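Local coordinates for protein 5'-Methylthioadenosine Nucleosidase (PDB 2H8G) that is a nucleosidase of the phosphorylase superfamily that holds adenine in a pocket of its alpha/beta fold, at residues L40-K45 with T251-I256; I112-C117 with A246-T251. One frame throughout, in Å; residues are numbered along the deposited sequence.

Contact 1. Residues L40-K45 with T251-I256; sequences LPLVNK and TATKVI
Thr253 OG1, which Lys45 packs against, is held by a hydrogen bond to Glu249 OE2, one turn back on its own helix. Lys45 CG comes to 3.5 Å from Thr253 OG1. The lysine chain then bends at chi2 (63°) and crosses the threonine at about a right angle, which carries CE to 4.0 Å from the methyl CG2 of Thr253. Methylenes, and not the ammonium group, therefore do the touching.

Beside this outer pair lies a wholly apolar one. Leu42, with CG anti to the backbone N (chi1 -171°), reaches across to Ala252; its CD1 methyl comes nearest, 3.8 Å from Ala252 CB, with CD2 only slightly farther off. Leu42 CD1 also passes Thr253 OG1 at 4.2 Å, a marginal contact. Phe46 adds to the packing on Thr253.

The pair is a worked case of helix-on-helix packing through side-chain ends: helix 36-45 meets the long helix 233-259, and Phe31 of strand 28-32 lies against both, touching Leu42 and Ala252. The local axes stay 10.7 Å apart and cross at -48°, with 166 Å² buried in all. The segments meet by van der Waals packing, part of it methyl on methyl and part methylene on hydroxyl, whereas the polar bond of Thr253, made within one helix, probably steadies the hydroxyl against which Lys45 lies.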
ATOM      1  N   LEU A  40      10.939 -18.871   6.413  1.00 31.56           N
ATOM      2  CA  LEU A  40      11.317 -20.024   7.228  1.00 32.29           C
ATOM      3  C   LEU A  40      12.704 -20.581   6.926  1.00 32.74           C
ATOM      4  O   LEU A  40      13.490 -20.816   7.843  1.00 32.03           O
ATOM      5  CB  LEU A  40      10.271 -21.138   7.101  1.00 33.66           C
ATOM      6  CG  LEU A  40       8.927 -20.868   7.786  1.00 35.63           C
ATOM      7  CD1 LEU A  40       7.968 -22.018   7.512  1.00 36.53           C
ATOM      8  CD2 LEU A  40       9.142 -20.686   9.286  1.00 36.39           C
ATOM      9  N   PRO A  41      13.028 -20.803   5.642  1.00 33.60           N
ATOM     10  CA  PRO A  41      14.352 -21.337   5.310  1.00 34.20           C
ATOM     11  C   PRO A  41      15.474 -20.493   5.912  1.00 35.03           C
ATOM     12  O   PRO A  41      16.455 -21.025   6.431  1.00 35.69           O
ATOM     13  CB  PRO A  41      14.361 -21.304   3.785  1.00 34.63           C
ATOM     14  CG  PRO A  41      12.917 -21.526   3.441  1.00 34.36           C
ATOM     15  CD  PRO A  41      12.216 -20.626   4.424  1.00 34.05           C
ATOM     16  N   LEU A  42      15.315 -19.173   5.844  1.00 35.08           N
ATOM     17  CA  LEU A  42      16.311 -18.249   6.371  1.00 34.14           C
ATOM     18  C   LEU A  42      16.291 -18.216   7.897  1.00 34.81           C
ATOM     19  O   LEU A  42      17.337 -18.131   8.537  1.00 34.84           O
ATOM     20  CB  LEU A  42      16.064 -16.840   5.818  1.00 33.78           C
ATOM     21  CG  LEU A  42      17.132 -15.780   6.097  1.00 33.36           C
ATOM     22  CD1 LEU A  42      18.453 -16.202   5.473  1.00 33.19           C
ATOM     23  CD2 LEU A  42      16.683 -14.444   5.525  1.00 33.77           C
ATOM     24  N   VAL A  43      15.096 -18.280   8.475  1.00 35.46           N
ATOM     25  CA  VAL A  43      14.950 -18.268   9.927  1.00 35.61           C
ATOM     26  C   VAL A  43      15.670 -19.472  10.533  1.00 36.22           C
ATOM     27  O   VAL A  43      16.434 -19.336  11.488  1.00 34.65           O
ATOM     28  CB  VAL A  43      13.461 -18.317  10.340  1.00 35.75           C
ATOM     29  CG1 VAL A  43      13.337 -18.520  11.846  1.00 35.84           C
ATOM     30  CG2 VAL A  43      12.764 -17.027   9.925  1.00 36.17           C
ATOM     31  N   ASN A  44      15.421 -20.646   9.964  1.00 36.97           N
ATOM     32  CA  ASN A  44      16.031 -21.885  10.435  1.00 38.73           C
ATOM     33  C   ASN A  44      17.542 -21.877  10.229  1.00 39.37           C
ATOM     34  O   ASN A  44      18.293 -22.380  11.064  1.00 40.49           O
ATOM     35  CB  ASN A  44      15.410 -23.079   9.702  1.00 39.82           C
ATOM     36  CG  ASN A  44      13.945 -23.287  10.059  1.00 41.21           C
ATOM     37  OD1 ASN A  44      13.218 -23.999   9.363  1.00 43.05           O
ATOM     38  ND2 ASN A  44      13.508 -22.673  11.154  1.00 41.84           N
ATOM     39  N   LYS A  45      17.983 -21.298   9.116  1.00 39.34           N
ATOM     40  CA  LYS A  45      19.406 -21.232   8.801  1.00 40.04           C
ATOM     41  C   LYS A  45      20.202 -20.490   9.871  1.00 40.28           C
ATOM     42  O   LYS A  45      21.304 -20.903  10.229  1.00 41.09           O
ATOM     43  CB  LYS A  45      19.613 -20.554   7.443  1.00 40.45           C
ATOM     44  CG  LYS A  45      21.071 -20.376   7.053  1.00 41.60           C
ATOM     45  CD  LYS A  45      21.780 -21.710   6.895  1.00 43.07           C
ATOM     46  CE  LYS A  45      23.239 -21.512   6.513  1.00 44.13           C
ATOM     47  NZ  LYS A  45      23.935 -22.809   6.289  1.00 46.00           N
ATOM     48  N   THR A 251      21.649 -17.504  -1.022  1.00 22.66           N
ATOM     49  CA  THR A 251      22.162 -16.197  -1.394  1.00 22.13           C
ATOM     50  C   THR A 251      22.013 -15.223  -0.231  1.00 22.58           C
ATOM     51  O   THR A 251      22.927 -14.459   0.064  1.00 21.84           O
ATOM     52  CB  THR A 251      21.427 -15.656  -2.635  1.00 21.78           C
ATOM     53  OG1 THR A 251      21.621 -16.569  -3.723  1.00 23.96           O
ATOM     54  CG2 THR A 251      21.969 -14.285  -3.033  1.00 22.45           C
ATOM     55  N   ALA A 252      20.864 -15.256   0.440  1.00 21.29           N
ATOM     56  CA  ALA A 252      20.631 -14.364   1.569  1.00 21.90           C
ATOM     57  C   ALA A 252      21.694 -14.580   2.637  1.00 21.97           C
ATOM     58  O   ALA A 252      22.155 -13.632   3.265  1.00 22.14           O
ATOM     59  CB  ALA A 252      19.244 -14.603   2.152  1.00 21.56           C
ATOM     60  N   THR A 253      22.085 -15.834   2.832  1.00 23.36           N
ATOM     61  CA  THR A 253      23.103 -16.157   3.823  1.00 24.47           C
ATOM     62  C   THR A 253      24.446 -15.562   3.424  1.00 24.14           C
ATOM     63  O   THR A 253      25.160 -15.012   4.262  1.00 24.22           O
ATOM     64  CB  THR A 253      23.245 -17.674   3.995  1.00 26.20           C
ATOM     65  OG1 THR A 253      22.017 -18.208   4.505  1.00 28.37           O
ATOM     66  CG2 THR A 253      24.373 -18.000   4.961  1.00 28.07           C
ATOM     67  N   LYS A 254      24.790 -15.666   2.143  1.00 23.77           N
ATOM     68  CA  LYS A 254      26.048 -15.113   1.664  1.00 24.28           C
ATOM     69  C   LYS A 254      26.034 -13.593   1.786  1.00 23.45           C
ATOM     70  O   LYS A 254      27.056 -12.972   2.061  1.00 25.32           O
ATOM     71  CB  LYS A 254      26.290 -15.511   0.207  1.00 24.96           C
ATOM     72  CG  LYS A 254      26.577 -16.988   0.018  1.00 29.23           C
ATOM     73  CD  LYS A 254      26.806 -17.313  -1.445  1.00 31.91           C
ATOM     74  CE  LYS A 254      27.101 -18.790  -1.640  1.00 34.87           C
ATOM     75  NZ  LYS A 254      28.348 -19.190  -0.930  1.00 38.93           N
ATOM     76  N   VAL A 255      24.868 -12.993   1.589  1.00 22.54           N
ATOM     77  CA  VAL A 255      24.753 -11.548   1.691  1.00 22.67           C
ATOM     78  C   VAL A 255      24.960 -11.112   3.140  1.00 22.51           C
ATOM     79  O   VAL A 255      25.672 -10.146   3.411  1.00 23.49           O
ATOM     80  CB  VAL A 255      23.375 -11.067   1.178  1.00 21.65           C
ATOM     81  CG1 VAL A 255      23.160  -9.607   1.539  1.00 22.73           C
ATOM     82  CG2 VAL A 255      23.301 -11.247  -0.340  1.00 22.36           C
ATOM     83  N   ILE A 256      24.349 -11.836   4.073  1.00 23.57           N
ATOM     84  CA  ILE A 256      24.494 -11.512   5.486  1.00 24.82           C
ATOM     85  C   ILE A 256      25.953 -11.601   5.922  1.00 25.91           C
ATOM     86  O   ILE A 256      26.463 -10.704   6.596  1.00 25.47           O
ATOM     87  CB  ILE A 256      23.633 -12.447   6.367  1.00 25.43           C
ATOM     88  CG1 ILE A 256      22.165 -12.029   6.271  1.00 27.51           C
ATOM     89  CG2 ILE A 256      24.101 -12.393   7.815  1.00 26.59           C
ATOM     90  CD1 ILE A 256      21.920 -10.583   6.671  1.00 30.42           C
TER

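Contact 2. Residues I112-C117 with A246-T251. With ADE (adenine), chain C.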
ATOM      1  N   ILE A 112      16.467  -5.415   3.564  1.00 17.62           N
ATOM      2  CA  ILE A 112      16.625  -6.340   2.453  1.00 18.45           C
ATOM      3  C   ILE A 112      15.258  -6.945   2.178  1.00 18.76           C
ATOM      4  O   ILE A 112      14.685  -7.601   3.045  1.00 18.21           O
ATOM      5  CB  ILE A 112      17.589  -7.509   2.770  1.00 18.79           C
ATOM      6  CG1 ILE A 112      18.977  -6.975   3.128  1.00 20.66           C
ATOM      7  CG2 ILE A 112      17.672  -8.444   1.559  1.00 19.22           C
ATOM      8  CD1 ILE A 112      19.962  -8.062   3.521  1.00 22.36           C
ATOM      9  N   ASN A 113      14.722  -6.692   0.988  1.00 16.68           N
ATOM     10  CA  ASN A 113      13.437  -7.260   0.592  1.00 16.73           C
ATOM     11  C   ASN A 113      13.811  -8.515  -0.191  1.00 16.53           C
ATOM     12  O   ASN A 113      14.317  -8.430  -1.303  1.00 16.78           O
ATOM     13  CB  ASN A 113      12.671  -6.280  -0.309  1.00 16.99           C
ATOM     14  CG  ASN A 113      11.375  -6.867  -0.852  1.00 16.81           C
ATOM     15  OD1 ASN A 113      10.968  -6.556  -1.976  1.00 17.76           O
ATOM     16  ND2 ASN A 113      10.710  -7.702  -0.053  1.00 17.92           N
ATOM     17  N   ALA A 114      13.594  -9.681   0.410  1.00 16.70           N
ATOM     18  CA  ALA A 114      13.934 -10.939  -0.245  1.00 16.26           C
ATOM     19  C   ALA A 114      12.671 -11.720  -0.545  1.00 16.05           C
ATOM     20  O   ALA A 114      11.774 -11.804   0.289  1.00 17.33           O
ATOM     21  CB  ALA A 114      14.861 -11.761   0.656  1.00 17.27           C
ATOM     22  N   GLY A 115      12.596 -12.288  -1.745  1.00 15.14           N
ATOM     23  CA  GLY A 115      11.424 -13.061  -2.100  1.00 16.93           C
ATOM     24  C   GLY A 115      11.502 -13.614  -3.505  1.00 16.92           C
ATOM     25  O   GLY A 115      12.465 -13.364  -4.233  1.00 17.35           O
ATOM     26  N   THR A 116      10.478 -14.381  -3.866  1.00 16.25           N
ATOM     27  CA  THR A 116      10.374 -14.980  -5.184  1.00 16.21           C
ATOM     28  C   THR A 116       9.770 -13.979  -6.163  1.00 17.20           C
ATOM     29  O   THR A 116       9.146 -12.993  -5.766  1.00 18.84           O
ATOM     30  CB  THR A 116       9.502 -16.254  -5.140  1.00 19.35           C
ATOM     31  OG1 THR A 116       8.264 -15.977  -4.475  1.00 20.48           O
ATOM     32  CG2 THR A 116      10.228 -17.356  -4.404  1.00 18.58           C
ATOM     33  N   CYS A 117       9.942 -14.241  -7.450  1.00 16.06           N
ATOM     34  CA  CYS A 117       9.427 -13.333  -8.466  1.00 16.81           C
ATOM     35  C   CYS A 117       9.339 -14.027  -9.808  1.00 17.17           C
ATOM     36  O   CYS A 117       9.829 -15.145  -9.978  1.00 16.67           O
ATOM     37  CB  CYS A 117      10.364 -12.126  -8.609  1.00 18.13           C
ATOM     38  SG  CYS A 117      11.984 -12.525  -9.329  1.00 19.07           S
ATOM     39  N   ALA A 246      14.891 -22.199  -1.450  1.00 26.62           N
ATOM     40  CA  ALA A 246      16.098 -22.743  -0.841  1.00 26.25           C
ATOM     41  C   ALA A 246      17.291 -22.000  -1.434  1.00 26.64           C
ATOM     42  O   ALA A 246      18.252 -21.681  -0.737  1.00 28.08           O
ATOM     43  CB  ALA A 246      16.208 -24.234  -1.126  1.00 28.27           C
ATOM     44  N   ALA A 247      17.219 -21.723  -2.731  1.00 26.83           N
ATOM     45  CA  ALA A 247      18.281 -21.003  -3.422  1.00 25.04           C
ATOM     46  C   ALA A 247      18.335 -19.573  -2.892  1.00 24.07           C
ATOM     47  O   ALA A 247      19.403 -18.969  -2.787  1.00 24.47           O
ATOM     48  CB  ALA A 247      18.012 -20.996  -4.926  1.00 27.05           C
ATOM     49  N   LEU A 248      17.165 -19.036  -2.569  1.00 22.65           N
ATOM     50  CA  LEU A 248      17.071 -17.683  -2.041  1.00 22.16           C
ATOM     51  C   LEU A 248      17.781 -17.611  -0.694  1.00 22.19           C
ATOM     52  O   LEU A 248      18.497 -16.653  -0.408  1.00 21.28           O
ATOM     53  CB  LEU A 248      15.602 -17.286  -1.890  1.00 21.23           C
ATOM     54  CG  LEU A 248      15.298 -15.909  -1.298  1.00 20.85           C
ATOM     55  CD1 LEU A 248      15.966 -14.822  -2.133  1.00 21.24           C
ATOM     56  CD2 LEU A 248      13.789 -15.706  -1.247  1.00 20.96           C
ATOM     57  N   GLU A 249      17.576 -18.628   0.137  1.00 22.18           N
ATOM     58  CA  GLU A 249      18.221 -18.675   1.444  1.00 23.81           C
ATOM     59  C   GLU A 249      19.739 -18.685   1.287  1.00 23.73           C
ATOM     60  O   GLU A 249      20.445 -17.943   1.968  1.00 24.32           O
ATOM     61  CB  GLU A 249      17.764 -19.919   2.214  1.00 25.31           C
ATOM     62  CG  GLU A 249      18.523 -20.180   3.516  1.00 28.81           C
ATOM     63  CD  GLU A 249      19.822 -20.936   3.301  1.00 32.10           C
ATOM     64  OE1 GLU A 249      19.771 -22.070   2.778  1.00 33.39           O
ATOM     65  OE2 GLU A 249      20.895 -20.399   3.653  1.00 34.17           O
ATOM     66  N   GLY A 250      20.235 -19.523   0.382  1.00 24.77           N
ATOM     67  CA  GLY A 250      21.668 -19.609   0.164  1.00 23.55           C
ATOM     68  C   GLY A 250      22.298 -18.267  -0.151  1.00 24.39           C
ATOM     69  O   GLY A 250      23.356 -17.921   0.382  1.00 25.32           O
ATOM     70  N   THR A 251      21.649 -17.504  -1.022  1.00 22.66           N
ATOM     71  CA  THR A 251      22.162 -16.197  -1.394  1.00 22.13           C
ATOM     72  C   THR A 251      22.013 -15.223  -0.231  1.00 22.58           C
ATOM     73  O   THR A 251      22.927 -14.459   0.064  1.00 21.84           O
ATOM     74  CB  THR A 251      21.427 -15.656  -2.635  1.00 21.78           C
ATOM     75  OG1 THR A 251      21.621 -16.569  -3.723  1.00 23.96           O
ATOM     76  CG2 THR A 251      21.969 -14.285  -3.033  1.00 22.45           C
TER
HETATM   77  N9  ADE C 701       5.911 -13.970  -7.767  1.00 21.70           N
HETATM   78  C8  ADE C 701       6.361 -15.077  -8.400  1.00 22.24           C
HETATM   79  N7  ADE C 701       6.114 -15.084  -9.731  1.00 21.37           N
HETATM   80  C5  ADE C 701       5.463 -13.899  -9.948  1.00 19.54           C
HETATM   81  C6  ADE C 701       4.915 -13.258 -11.119  1.00 21.85           C
HETATM   82  N6  ADE C 701       4.984 -13.833 -12.315  1.00 20.62           N
HETATM   83  N1  ADE C 701       4.294 -11.997 -10.955  1.00 19.92           N
HETATM   84  C2  ADE C 701       4.229 -11.418  -9.711  1.00 20.55           C
HETATM   85  N3  ADE C 701       4.730 -11.962  -8.536  1.00 20.76           N
HETATM   86  C4  ADE C 701       5.329 -13.193  -8.740  1.00 19.72           C
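Leu248 supplies the whole helix side of this interface, laying one of its methyls on the backbone of Gly115. Its CD2 is 3.6 Å from Gly115 CA and 3.7 Å from Gly115 N, so a branched side chain rests directly on main chain. CD2 lies over the Gly115 backbone and reaches the main chain of both neighbours, while the second methyl, CD1, turns to Ala114 CB at 4.3 Å. What brings the fork there is a leucine with CG anti to the backbone N (chi1 178°), standing out from the helix toward the strand.

Gly115 is nearly fully extended, and its alpha carbon takes the methyl; the local axes of strand and helix run 9.0 Å apart. Their directions differ by 153°, close to antiparallel. This is the layered alpha/beta architecture of the phosphorylase superfamily: strand 110-119 sits within the sheet, between the parallel strands 28-32 and 217-226, and the long helix 233-259 packs over it.

Further out, the neighbours of the contact fix the strand. Asn113 is hydrogen-bonded through ND2 to the carbonyl of Val32 and through OD1 to Lys221, tying it to the strands that flank it. Thr116 bonds through OG1 to Glu38, and its side chain touches Phe237 and Thr245 of the same long helix. Thr116 and Cys117 both line the adenine pocket: Thr116 O is 3.9 Å from N9 of adenine and Cys117 C 3.4 Å from N7. The carbonyl oxygen of Cys117 is hydrogen-bonded to Thr224 OG1. Hydrogen bonds to adenine come from Lys199 NZ and Asp225 OD2.

How the contacts relate
Both contacts use helix 233-259 and share Thr251, yet they sample different depths of the fold. Contact 2 is buried near the centre of the chain, where the helix meets the sheet and all touching residues are enclosed; contact 1 is farther out, only partly buried, and joins the same helix to helix 36-45. Their chemistry follows: methyl against backbone in contact 2, and in contact 1 a gradation from a buried methyl pair to an exposed lysine and threonine edge. The centres are about 8 Å apart and the sets touch, with Lys45 CG 3.4 Å from Glu249 OE2 and Val255 CG1 4.1 Å from Ile112 CD1. Along the chain, contact 2 is nested within the loop that contact 1 closes.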